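Local coordinates for variant surface glycoprotein MITat 1.13 (Trypanosoma brucei, PDB 6Z8H) that probably forms the dense surface coat of the parasite, whose serial replacement by antigenically distinct variants lets the trypanosome evade the host immune response, at residues L88-D93 with R291-F296; F296-I301 with T309-S314; T285-V290 with S334-K339; N57-N62 with I97-L102. One frame throughout, in Å; residues are numbered along the deposited sequence.

All four contacts lie along the long helical bundle. Interaction 4 joins its two long helices, 34-75 and 78-129, and nearer the N-terminal start of helix 78-129 interaction 1 fastens the start of helix 294-304, the two centres being about 15 Å apart. Interactions 1 and 2 share F296 and helix 294-304, with centres about 11 Å apart. Interaction 3 lies about 13 Å from interaction 1, centre to centre, and meets it where F296 CZ comes 3.8 Å from F287 CZ. Interactions 2 and 4 are the most widely separated, about 26 Å between centres. Interactions 1, 2 and 4 also reach the second subunit, whereas interaction 3 lies within one chain.

Interaction 1: residues L88-D93 with R291-F296; sequences LGAAAD and RANPKF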
loop_
_atom_site.group_PDB
_atom_site.type_symbol
_atom_site.label_atom_id
_atom_site.label_comp_id
_atom_site.label_asym_id
_atom_site.label_seq_id
_atom_site.Cartn_x
_atom_site.Cartn_y
_atom_site.Cartn_z
ATOM N N LEU A 88 32.926 -3.884 10.319
ATOM C CA LEU A 88 31.929 -4.951 10.373
ATOM C C LEU A 88 30.882 -4.743 11.461
ATOM O O LEU A 88 29.686 -4.860 11.198
ATOM C CB LEU A 88 32.623 -6.294 10.587
ATOM C CG LEU A 88 33.267 -6.909 9.351
ATOM C CD1 LEU A 88 34.228 -8.047 9.734
ATOM C CD2 LEU A 88 32.263 -7.479 8.431
ATOM N N GLY A 89 31.292 -4.465 12.686
ATOM C CA GLY A 89 30.344 -4.288 13.772
ATOM C C GLY A 89 29.478 -3.062 13.544
ATOM O O GLY A 89 28.256 -3.095 13.722
ATOM N N ALA A 90 30.100 -1.983 13.091
ATOM C CA ALA A 90 29.378 -0.751 12.807
ATOM C C ALA A 90 28.370 -0.975 11.685
ATOM O O ALA A 90 27.250 -0.436 11.716
ATOM C CB ALA A 90 30.390 0.361 12.472
ATOM N N ALA A 91 28.777 -1.690 10.642
ATOM C CA ALA A 91 27.854 -2.004 9.547
ATOM C C ALA A 91 26.689 -2.870 10.023
ATOM O O ALA A 91 25.547 -2.678 9.591
ATOM C CB ALA A 91 28.612 -2.632 8.378
ATOM N N ALA A 92 26.938 -3.854 10.873
ATOM C CA ALA A 92 25.832 -4.641 11.421
ATOM C C ALA A 92 24.862 -3.765 12.218
ATOM O O ALA A 92 23.648 -3.990 12.187
ATOM C CB ALA A 92 26.403 -5.784 12.271
ATOM N N ASP A 93 25.394 -2.806 12.974
ATOM C CA ASP A 93 24.562 -1.856 13.704
ATOM C C ASP A 93 23.693 -1.060 12.735
ATOM O O ASP A 93 22.476 -0.937 12.932
ATOM C CB ASP A 93 25.449 -0.913 14.509
ATOM C CG ASP A 93 25.903 -1.505 15.800
ATOM O OD1 ASP A 93 25.280 -2.481 16.257
ATOM O OD2 ASP A 93 26.881 -0.967 16.365
ATOM N N ARG A 291 32.013 6.171 11.133
ATOM C CA ARG A 291 33.099 6.865 11.877
ATOM C C ARG A 291 32.651 7.213 13.295
ATOM O O ARG A 291 33.538 7.408 14.151
ATOM C CB ARG A 291 33.553 8.116 11.115
ATOM C CG ARG A 291 33.354 9.429 11.859
ATOM C CD ARG A 291 33.500 10.631 10.943
ATOM N NE ARG A 291 34.873 10.838 10.505
ATOM C CZ ARG A 291 35.841 11.325 11.273
ATOM N NH1 ARG A 291 35.589 11.654 12.528
ATOM N NH2 ARG A 291 37.058 11.480 10.783
ATOM N N ALA A 292 31.344 7.292 13.543
ATOM C CA ALA A 292 30.853 7.667 14.862
ATOM C C ALA A 292 30.695 6.472 15.786
ATOM O O ALA A 292 30.618 6.656 17.007
ATOM C CB ALA A 292 29.521 8.409 14.737
ATOM N N ASN A 293 30.712 5.265 15.245
ATOM C CA ASN A 293 30.388 4.097 16.036
ATOM C C ASN A 293 31.550 3.732 16.951
ATOM O O ASN A 293 32.685 3.568 16.479
ATOM C CB ASN A 293 30.028 2.927 15.138
ATOM C CG ASN A 293 29.309 1.842 15.891
ATOM O OD1 ASN A 293 29.763 1.376 16.943
ATOM N ND2 ASN A 293 28.204 1.415 15.354
ATOM N N PRO A 294 31.317 3.636 18.262
ATOM C CA PRO A 294 32.392 3.197 19.166
ATOM C C PRO A 294 33.060 1.902 18.741
ATOM O O PRO A 294 34.273 1.750 18.923
ATOM C CB PRO A 294 31.676 3.055 20.520
ATOM C CG PRO A 294 30.494 3.934 20.414
ATOM C CD PRO A 294 30.051 3.866 18.982
ATOM N N LYS A 295 32.302 0.957 18.180
ATOM C CA LYS A 295 32.881 -0.311 17.744
ATOM C C LYS A 295 33.888 -0.096 16.624
ATOM O O LYS A 295 34.889 -0.812 16.547
ATOM C CB LYS A 295 31.763 -1.264 17.302
ATOM C CG LYS A 295 30.823 -1.640 18.421
ATOM C CD LYS A 295 29.595 -2.383 17.891
ATOM C CE LYS A 295 28.590 -2.712 19.008
ATOM N NZ LYS A 295 27.231 -3.090 18.470
ATOM N N PHE A 296 33.679 0.928 15.790
ATOM C CA PHE A 296 34.644 1.241 14.739
ATOM C C PHE A 296 35.931 1.780 15.347
ATOM O O PHE A 296 37.034 1.309 15.034
ATOM C CB PHE A 296 34.025 2.278 13.788
ATOM C CG PHE A 296 35.009 2.929 12.876
ATOM C CD1 PHE A 296 35.449 2.274 11.743
ATOM C CD2 PHE A 296 35.474 4.213 13.138
ATOM C CE1 PHE A 296 36.356 2.873 10.887
ATOM C CE2 PHE A 296 36.394 4.814 12.298
ATOM C CZ PHE A 296 36.831 4.161 11.178
HETATM O O HOH W 1 27.206 2.605 13.043
#
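D93, on helix 78-129, holds two side chains of the turn that starts helix 294-304, while A90, one turn earlier, gives that turn a small apolar surface to rest on. D93 and K295 form a salt bridge tip to tip: the lysine runs extended beyond CG, and its NZ lies 3.0 Å from both OD1 and OD2 of D93, meeting the syn lone pair of each oxygen. The anti lone pair of OD2 is taken by N293, whose ND2 donates to D93 OD2 at 2.9 Å in a nearly straight bond (168°). Carboxylate and amide planes are almost coplanar, 7° apart, so the amide hydrogen points along that lone pair. Asparagine suits this place because its other end is the N-cap of the helix, N293 OD1 accepting from K295 N at 2.9 Å. A90 is small enough for N293 to lie close, with A90 CB 3.7 Å from N293 CB, and a water accepts from N293 ND2. The contact therefore ties the N-terminus of helix 294-304 to the flank of helix 78-129. V290 of helix 287-291 packs beside A90, helix 34-75 lies behind A91, and P369 of the second subunit packs on D93.

Interaction 2: residues F296-I301 with T309-S314; sequences FKLMVI and TAEKES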
loop_
_atom_site.group_PDB
_atom_site.type_symbol
_atom_site.label_atom_id
_atom_site.label_comp_id
_atom_site.label_asym_id
_atom_site.label_seq_id
_atom_site.Cartn_x
_atom_site.Cartn_y
_atom_site.Cartn_z
ATOM N N PHE A 296 33.679 0.928 15.790
ATOM C CA PHE A 296 34.644 1.241 14.739
ATOM C C PHE A 296 35.931 1.780 15.347
ATOM O O PHE A 296 37.034 1.309 15.034
ATOM C CB PHE A 296 34.025 2.278 13.788
ATOM C CG PHE A 296 35.009 2.929 12.876
ATOM C CD1 PHE A 296 35.449 2.274 11.743
ATOM C CD2 PHE A 296 35.474 4.213 13.138
ATOM C CE1 PHE A 296 36.356 2.873 10.887
ATOM C CE2 PHE A 296 36.394 4.814 12.298
ATOM C CZ PHE A 296 36.831 4.161 11.178
ATOM N N LYS A 297 35.814 2.761 16.231
ATOM C CA LYS A 297 37.021 3.303 16.840
ATOM C C LYS A 297 37.767 2.228 17.615
ATOM O O LYS A 297 39.001 2.177 17.589
ATOM C CB LYS A 297 36.655 4.460 17.753
ATOM C CG LYS A 297 35.896 5.578 17.052
ATOM C CD LYS A 297 35.443 6.627 18.037
ATOM C CE LYS A 297 34.212 7.363 17.575
ATOM N NZ LYS A 297 33.558 8.073 18.711
ATOM N N LEU A 298 37.044 1.381 18.345
ATOM C CA LEU A 298 37.708 0.310 19.086
ATOM C C LEU A 298 38.421 -0.684 18.170
ATOM O O LEU A 298 39.531 -1.120 18.478
ATOM C CB LEU A 298 36.729 -0.404 20.008
ATOM C CG LEU A 298 37.251 -1.609 20.778
ATOM C CD1 LEU A 298 38.405 -1.158 21.670
ATOM C CD2 LEU A 298 36.123 -2.211 21.580
ATOM N N MET A 299 37.765 -1.157 17.116
ATOM C CA MET A 299 38.416 -2.077 16.188
ATOM C C MET A 299 39.546 -1.424 15.396
ATOM O O MET A 299 40.468 -2.131 14.983
ATOM C CB MET A 299 37.363 -2.790 15.329
ATOM C CG MET A 299 37.876 -3.918 14.470
ATOM S SD MET A 299 38.787 -5.197 15.358
ATOM C CE MET A 299 37.523 -6.005 16.318
ATOM N N VAL A 300 39.531 -0.103 15.198
ATOM C CA VAL A 300 40.744 0.545 14.697
ATOM C C VAL A 300 41.923 0.281 15.628
ATOM O O VAL A 300 43.030 -0.050 15.181
ATOM C CB VAL A 300 40.516 2.052 14.483
ATOM C CG1 VAL A 300 41.841 2.727 14.246
ATOM C CG2 VAL A 300 39.571 2.280 13.311
ATOM N N ILE A 301 41.701 0.407 16.939
ATOM C CA ILE A 301 42.765 0.151 17.911
ATOM C C ILE A 301 43.187 -1.311 17.863
ATOM O O ILE A 301 44.378 -1.640 17.857
ATOM C CB ILE A 301 42.278 0.538 19.316
ATOM C CG1 ILE A 301 41.937 2.029 19.370
ATOM C CG2 ILE A 301 43.360 0.191 20.359
ATOM C CD1 ILE A 301 41.319 2.478 20.679
ATOM N N THR A 309 43.768 -6.772 22.332
ATOM C CA THR A 309 43.009 -7.003 23.557
ATOM C C THR A 309 42.306 -5.747 24.063
ATOM O O THR A 309 41.569 -5.825 25.059
ATOM C CB THR A 309 43.914 -7.557 24.661
ATOM O OG1 THR A 309 44.881 -6.561 24.993
ATOM C CG2 THR A 309 44.609 -8.852 24.233
ATOM N N ALA A 310 42.517 -4.600 23.406
ATOM C CA ALA A 310 41.831 -3.375 23.796
ATOM C C ALA A 310 40.313 -3.576 23.800
ATOM O O ALA A 310 39.736 -4.239 22.922
ATOM C CB ALA A 310 42.187 -2.241 22.832
ATOM N N GLU A 311 39.651 -2.983 24.799
ATOM C CA GLU A 311 38.196 -2.962 24.830
ATOM C C GLU A 311 37.599 -1.586 25.095
ATOM O O GLU A 311 36.375 -1.473 25.207
ATOM C CB GLU A 311 37.661 -3.943 25.874
ATOM C CG GLU A 311 38.007 -5.381 25.553
ATOM C CD GLU A 311 37.239 -5.923 24.340
ATOM O OE1 GLU A 311 36.078 -5.509 24.095
ATOM O OE2 GLU A 311 37.786 -6.745 23.582
ATOM N N LYS A 312 38.420 -0.543 25.201
ATOM C CA LYS A 312 37.945 0.814 25.426
ATOM C C LYS A 312 38.608 1.773 24.445
ATOM O O LYS A 312 39.762 1.603 24.058
ATOM C CB LYS A 312 38.262 1.286 26.860
ATOM C CG LYS A 312 37.621 0.437 27.951
ATOM C CD LYS A 312 37.980 0.944 29.324
ATOM C CE LYS A 312 37.286 0.141 30.409
ATOM N NZ LYS A 312 37.882 0.438 31.750
ATOM N N GLU A 313 37.856 2.790 24.030
ATOM C CA GLU A 313 38.396 3.742 23.075
ATOM C C GLU A 313 39.591 4.490 23.627
ATOM O O GLU A 313 40.406 4.980 22.846
ATOM C CB GLU A 313 37.321 4.742 22.663
ATOM C CG GLU A 313 37.774 5.728 21.614
ATOM C CD GLU A 313 36.665 6.675 21.176
ATOM O OE1 GLU A 313 35.464 6.289 21.215
ATOM O OE2 GLU A 313 36.988 7.815 20.779
ATOM N N SER A 314 39.704 4.600 24.943
ATOM C CA SER A 314 40.834 5.267 25.572
ATOM C C SER A 314 42.102 4.422 25.589
ATOM O O SER A 314 43.132 4.900 26.085
ATOM C CB SER A 314 40.462 5.670 27.007
ATOM O OG SER A 314 39.941 4.569 27.742
#
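The segment 309-314 belongs to the irregular connection between helices 294-304 and 318-329, folded back over the helix it has just left, and L298, I301 and K297 receive it. L298 has CG anti to its backbone N (chi1 176°), which carries CD1 to the connecting chain; there L298 CD1 rests 3.5 Å from E311 C, against the peptide backbone. I301 uses both branches: CG2 lies 3.7 Å from A310 CB, and CD1, at the end of an extended chain, reaches to 3.4 Å from E313 O. A310 suits its place because a lone methyl group fits between L298 and I301, pointing toward the helix. Beside this apolar patch, K297 and E313 cross obliquely, so the carboxylate lies across the lysine chain at CD, K297 CD being 3.2 Å from E313 OE1. Their charges form only a long salt bridge, K297 NZ to E313 OE1 at 3.6 Å, and no hydrogen bond joins the two segments. The acid of E311 turns elsewhere, to K302 and to R377 of the second subunit, while D315 accepts from the backbone N of E311 and K312. Helix 294-304 is thus enclosed on several sides: the connection lies over L298 and I301, helix 318-329 packs on V300 and on I301 through V321, and P86 of helix 78-129 packs against F296 and V300.

Interaction 3: residues T285-V290 with S334-K339; sequences TDFNAV and SEYNTK
Y336 and F287 make the main apolar contact. F287 CD1 sits over one face of the Y336 ring, offset toward its rim, 3.5 Å from Y336 CG. The rings are oblique, their planes 57° apart and centroids 5.1 Å apart. In both residues CG is anti to the backbone N, which turns the two rings against each other between the two helix starts. At the edge of the tyrosine ring lies T285 O, 3.4 Å from Y336 CE2. The same carbonyl oxygen accepts from N337 ND2 at 2.8 Å, almost straight (172°), on a lone pair and in the amide plane of N337. Asparagine is apt here because its two amide ends serve two partners: a water donates to N337 OD1 at 2.5 Å and accepts from F287 N, bridging the two segments. Further out, D286 caps helix 287-291, its OD1 accepting from N288 N at 3.0 Å from above the carboxylate plane. Y336 OH touches V290 CG2, while W341 meets the tyrosine ring edge-to-face. L87 of helix 78-129 packs on both V290 and Y336. A backbone carbonyl and an N-H near a helix start are thus satisfied by one exposed amide and its water; the aromatic pair beside them is buried, and the one polar atom it carries inward, Y336 OH, is satisfied by a hydrogen bond with I284 O.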
loop_
_atom_site.group_PDB
_atom_site.type_symbol
_atom_site.label_atom_id
_atom_site.label_comp_id
_atom_site.label_asym_id
_atom_site.label_seq_id
_atom_site.Cartn_x
_atom_site.Cartn_y
_atom_site.Cartn_z
ATOM N N THR A 285 27.823 2.732 3.315
ATOM C CA THR A 285 28.810 3.334 2.424
ATOM C C THR A 285 29.061 4.812 2.736
ATOM O O THR A 285 29.875 5.444 2.062
ATOM C CB THR A 285 28.376 3.181 0.961
ATOM O OG1 THR A 285 27.049 3.696 0.830
ATOM C CG2 THR A 285 28.415 1.732 0.502
ATOM N N ASP A 286 28.404 5.360 3.754
ATOM C CA ASP A 286 28.634 6.717 4.235
ATOM C C ASP A 286 29.606 6.662 5.418
ATOM O O ASP A 286 29.243 6.214 6.511
ATOM C CB ASP A 286 27.300 7.335 4.645
ATOM C CG ASP A 286 27.454 8.712 5.230
ATOM O OD1 ASP A 286 28.590 9.240 5.237
ATOM O OD2 ASP A 286 26.422 9.267 5.686
ATOM N N PHE A 287 30.823 7.174 5.220
ATOM C CA PHE A 287 31.822 7.102 6.290
ATOM C C PHE A 287 31.316 7.764 7.566
ATOM O O PHE A 287 31.624 7.320 8.670
ATOM C CB PHE A 287 33.151 7.721 5.851
ATOM C CG PHE A 287 34.313 7.383 6.754
ATOM C CD1 PHE A 287 34.819 6.095 6.797
ATOM C CD2 PHE A 287 34.891 8.355 7.559
ATOM C CE1 PHE A 287 35.871 5.778 7.616
ATOM C CE2 PHE A 287 35.964 8.043 8.386
ATOM C CZ PHE A 287 36.447 6.755 8.404
ATOM N N ASN A 288 30.519 8.822 7.447
ATOM C CA ASN A 288 30.024 9.487 8.647
ATOM C C ASN A 288 29.096 8.597 9.463
ATOM O O ASN A 288 28.962 8.797 10.674
ATOM C CB ASN A 288 29.298 10.780 8.277
ATOM C CG ASN A 288 30.242 11.859 7.763
ATOM O OD1 ASN A 288 31.415 11.943 8.163
ATOM N ND2 ASN A 288 29.733 12.692 6.870
ATOM N N ALA A 289 28.462 7.608 8.833
ATOM C CA ALA A 289 27.625 6.694 9.593
ATOM C C ALA A 289 28.462 5.677 10.354
ATOM O O ALA A 289 28.042 5.198 11.412
ATOM C CB ALA A 289 26.690 5.938 8.651
ATOM N N VAL A 290 29.634 5.326 9.831
ATOM C CA VAL A 290 30.524 4.360 10.472
ATOM C C VAL A 290 31.443 5.023 11.487
ATOM O O VAL A 290 31.646 4.490 12.583
ATOM C CB VAL A 290 31.336 3.641 9.377
ATOM C CG1 VAL A 290 32.409 2.840 9.985
ATOM C CG2 VAL A 290 30.423 2.786 8.522
ATOM N N SER A 334 38.284 10.373 3.579
ATOM C CA SER A 334 37.979 10.947 2.275
ATOM C C SER A 334 38.107 9.939 1.142
ATOM O O SER A 334 37.575 10.180 0.054
ATOM C CB SER A 334 38.926 12.120 2.011
ATOM O OG SER A 334 40.272 11.710 2.101
ATOM N N GLU A 335 38.782 8.815 1.365
ATOM C CA GLU A 335 38.949 7.801 0.337
ATOM C C GLU A 335 38.105 6.560 0.620
ATOM O O GLU A 335 38.314 5.530 -0.009
ATOM C CB GLU A 335 40.433 7.442 0.170
ATOM C CG GLU A 335 41.316 8.612 -0.224
ATOM C CD GLU A 335 42.710 8.201 -0.658
ATOM O OE1 GLU A 335 43.282 7.260 -0.069
ATOM O OE2 GLU A 335 43.248 8.833 -1.594
ATOM N N TYR A 336 37.147 6.647 1.547
ATOM C CA TYR A 336 36.368 5.476 1.946
ATOM C C TYR A 336 35.627 4.859 0.769
ATOM O O TYR A 336 35.499 3.629 0.686
ATOM C CB TYR A 336 35.372 5.884 3.035
ATOM C CG TYR A 336 34.455 4.803 3.570
ATOM C CD1 TYR A 336 34.968 3.671 4.189
ATOM C CD2 TYR A 336 33.068 4.935 3.485
ATOM C CE1 TYR A 336 34.135 2.698 4.693
ATOM C CE2 TYR A 336 32.233 3.967 3.997
ATOM C CZ TYR A 336 32.775 2.840 4.592
ATOM O OH TYR A 336 31.966 1.877 5.105
ATOM N N ASN A 337 35.132 5.693 -0.145
ATOM C CA ASN A 337 34.430 5.224 -1.329
ATOM C C ASN A 337 35.326 5.140 -2.556
ATOM O O ASN A 337 35.195 4.201 -3.350
ATOM C CB ASN A 337 33.254 6.154 -1.620
ATOM C CG ASN A 337 32.293 6.262 -0.437
ATOM O OD1 ASN A 337 32.274 7.290 0.261
ATOM N ND2 ASN A 337 31.512 5.188 -0.183
ATOM N N THR A 338 36.253 6.089 -2.726
ATOM C CA THR A 338 37.088 6.082 -3.918
ATOM C C THR A 338 38.170 5.012 -3.867
ATOM O O THR A 338 38.659 4.609 -4.926
ATOM C CB THR A 338 37.721 7.458 -4.134
ATOM O OG1 THR A 338 38.429 7.855 -2.950
ATOM C CG2 THR A 338 36.658 8.487 -4.467
ATOM N N LYS A 339 38.545 4.537 -2.677
ATOM C CA LYS A 339 39.606 3.538 -2.553
ATOM C C LYS A 339 39.147 2.341 -1.715
ATOM O O LYS A 339 39.206 1.193 -2.174
ATOM C CB LYS A 339 40.883 4.159 -1.964
ATOM C CG LYS A 339 41.457 5.277 -2.808
ATOM C CD LYS A 339 42.314 4.765 -3.965
ATOM C CE LYS A 339 43.628 5.550 -4.045
ATOM N NZ LYS A 339 44.420 5.258 -5.280
HETATM O O HOH W 2 31.792 8.322 2.438
#

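Interaction 4: residues N57-N62 with I97-L102; sequences NNEREN and ICRREL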
loop_
_atom_site.group_PDB
_atom_site.type_symbol
_atom_site.label_atom_id
_atom_site.label_comp_id
_atom_site.label_asym_id
_atom_site.label_seq_id
_atom_site.Cartn_x
_atom_site.Cartn_y
_atom_site.Cartn_z
ATOM N N ASN A 57 15.080 0.957 -0.532
ATOM C CA ASN A 57 16.265 0.912 -1.382
ATOM C C ASN A 57 17.543 0.927 -0.547
ATOM O O ASN A 57 18.485 0.173 -0.819
ATOM C CB ASN A 57 16.226 2.084 -2.366
ATOM C CG ASN A 57 15.146 1.928 -3.409
ATOM O OD1 ASN A 57 14.857 0.824 -3.875
ATOM N ND2 ASN A 57 14.521 3.048 -3.777
ATOM N N ASN A 58 17.558 1.720 0.521
ATOM C CA ASN A 58 18.754 1.800 1.349
ATOM C C ASN A 58 19.006 0.479 2.050
ATOM O O ASN A 58 20.162 0.083 2.235
ATOM C CB ASN A 58 18.622 2.924 2.373
ATOM C CG ASN A 58 18.755 4.301 1.762
ATOM O OD1 ASN A 58 19.158 4.474 0.607
ATOM N ND2 ASN A 58 18.449 5.289 2.555
ATOM N N GLU A 59 17.948 -0.198 2.495
ATOM C CA GLU A 59 18.105 -1.495 3.144
ATOM C C GLU A 59 18.660 -2.508 2.167
ATOM O O GLU A 59 19.458 -3.384 2.552
ATOM C CB GLU A 59 16.770 -1.978 3.717
ATOM C CG GLU A 59 16.816 -3.192 4.638
ATOM C CD GLU A 59 16.913 -4.538 3.940
ATOM O OE1 GLU A 59 16.524 -4.690 2.760
ATOM O OE2 GLU A 59 17.388 -5.489 4.604
ATOM N N ARG A 60 18.222 -2.454 0.908
ATOM C CA ARG A 60 18.788 -3.357 -0.090
ATOM C C ARG A 60 20.275 -3.102 -0.258
ATOM O O ARG A 60 21.069 -4.044 -0.300
ATOM C CB ARG A 60 18.067 -3.219 -1.435
ATOM C CG ARG A 60 18.740 -3.952 -2.586
ATOM C CD ARG A 60 18.059 -3.734 -3.935
ATOM N NE ARG A 60 18.402 -2.447 -4.533
ATOM C CZ ARG A 60 17.531 -1.473 -4.776
ATOM N NH1 ARG A 60 16.239 -1.627 -4.501
ATOM N NH2 ARG A 60 17.945 -0.339 -5.324
ATOM N N GLU A 61 20.662 -1.829 -0.331
ATOM C CA GLU A 61 22.066 -1.475 -0.474
ATOM C C GLU A 61 22.852 -1.833 0.773
ATOM O O GLU A 61 23.984 -2.301 0.667
ATOM C CB GLU A 61 22.236 0.018 -0.768
ATOM C CG GLU A 61 21.764 0.445 -2.137
ATOM C CD GLU A 61 22.054 1.901 -2.426
ATOM O OE1 GLU A 61 22.753 2.562 -1.633
ATOM O OE2 GLU A 61 21.557 2.382 -3.450
ATOM N N ASN A 62 22.276 -1.629 1.962
ATOM C CA ASN A 62 22.973 -1.970 3.197
ATOM C C ASN A 62 23.135 -3.486 3.343
ATOM O O ASN A 62 24.189 -3.958 3.790
ATOM C CB ASN A 62 22.242 -1.390 4.410
ATOM C CG ASN A 62 22.472 0.105 4.590
ATOM O OD1 ASN A 62 23.490 0.642 4.160
ATOM N ND2 ASN A 62 21.495 0.795 5.215
ATOM N N ILE A 97 19.530 -1.451 12.613
ATOM C CA ILE A 97 18.686 -0.293 12.910
ATOM C C ILE A 97 17.830 0.052 11.696
ATOM O O ILE A 97 16.625 0.338 11.811
ATOM C CB ILE A 97 19.548 0.900 13.376
ATOM C CG1 ILE A 97 20.057 0.673 14.794
ATOM C CG2 ILE A 97 18.706 2.204 13.260
ATOM C CD1 ILE A 97 21.310 1.444 15.107
ATOM N N CYS A 98 18.446 0.014 10.513
ATOM C CA CYS A 98 17.738 0.274 9.261
ATOM C C CYS A 98 16.530 -0.642 9.124
ATOM O O CYS A 98 15.409 -0.189 8.850
ATOM C CB CYS A 98 18.745 0.060 8.125
ATOM S SG CYS A 98 17.986 -0.244 6.524
ATOM N N ARG A 99 16.732 -1.934 9.338
ATOM C CA ARG A 99 15.645 -2.887 9.194
ATOM C C ARG A 99 14.583 -2.688 10.259
ATOM O O ARG A 99 13.389 -2.775 9.957
ATOM C CB ARG A 99 16.215 -4.300 9.273
ATOM C CG ARG A 99 16.976 -4.692 8.073
ATOM C CD ARG A 99 17.701 -5.997 8.334
ATOM N NE ARG A 99 18.285 -6.469 7.097
ATOM C CZ ARG A 99 19.133 -7.503 7.024
ATOM N NH1 ARG A 99 19.526 -8.140 8.135
ATOM N NH2 ARG A 99 19.633 -7.875 5.851
ATOM N N ARG A 100 14.971 -2.361 11.485
ATOM C CA ARG A 100 13.982 -2.181 12.545
ATOM C C ARG A 100 13.156 -0.929 12.315
ATOM O O ARG A 100 11.947 -0.925 12.566
ATOM C CB ARG A 100 14.668 -2.116 13.904
ATOM C CG ARG A 100 15.208 -3.460 14.284
ATOM C CD ARG A 100 15.826 -3.531 15.689
ATOM N NE ARG A 100 16.254 -4.888 16.012
ATOM C CZ ARG A 100 15.523 -5.781 16.674
ATOM N NH1 ARG A 100 14.306 -5.461 17.093
ATOM N NH2 ARG A 100 16.018 -6.992 16.911
ATOM N N GLU A 101 13.794 0.126 11.816
ATOM C CA GLU A 101 13.064 1.338 11.484
ATOM C C GLU A 101 12.027 1.061 10.407
ATOM O O GLU A 101 10.908 1.597 10.455
ATOM C CB GLU A 101 14.055 2.410 11.038
ATOM C CG GLU A 101 14.794 3.060 12.218
ATOM C CD GLU A 101 15.818 4.123 11.805
ATOM O OE1 GLU A 101 16.129 4.264 10.594
ATOM O OE2 GLU A 101 16.332 4.798 12.717
ATOM N N LEU A 102 12.406 0.304 9.379
ATOM C CA LEU A 102 11.450 -0.059 8.339
ATOM C C LEU A 102 10.309 -0.893 8.894
ATOM O O LEU A 102 9.154 -0.653 8.547
ATOM C CB LEU A 102 12.155 -0.738 7.172
ATOM C CG LEU A 102 12.973 0.154 6.260
ATOM C CD1 LEU A 102 13.900 -0.582 5.364
ATOM C CD2 LEU A 102 11.992 1.013 5.428
#
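The R99 guanidinium meets the E59 carboxylate along its edge, near its own plane, and the two flat groups are turned 36° apart. R99 NE donates to E59 OE2 at 2.8 Å in a nearly straight bond (167°), on the anti lone pair of that oxygen, making a salt bridge. R99 NH2, farther along the same edge, bonds to S63 OG, one turn beyond E59, so the arginine is held by two groups of helix 34-75. The same NH2 also comes close to R99 of the second subunit, a pair of like charges that the acid of E59 may partly offset. The torsions bring these ends together: R99 runs extended from CG to NE, whereas E59 starts with CG anti to its backbone N and then bends at chi2, sending its carboxylate across toward the arginine. This leaves the E59 methylenes for the apolar part of the contact. E59 CB lies 3.5 Å from C98 SG and 3.6 Å from L102 CD1, and N62 ND2 comes within 3.9 Å of C98 SG. Cysteine suits the place because its SG, anti to the backbone N, packs on E59 and forms the disulfide with C280. The loop that carries C280 is held further by N62, whose amide bonds to S282 O and to I284 N. The short segments are close to antiparallel, crossing at -153° with axes 9.9 Å apart. The arrangement is that of the long antiparallel helical hairpin at the core of A-type variant surface glycoproteins, with the C98-C280 disulfide tying a later part of the chain to its second helix.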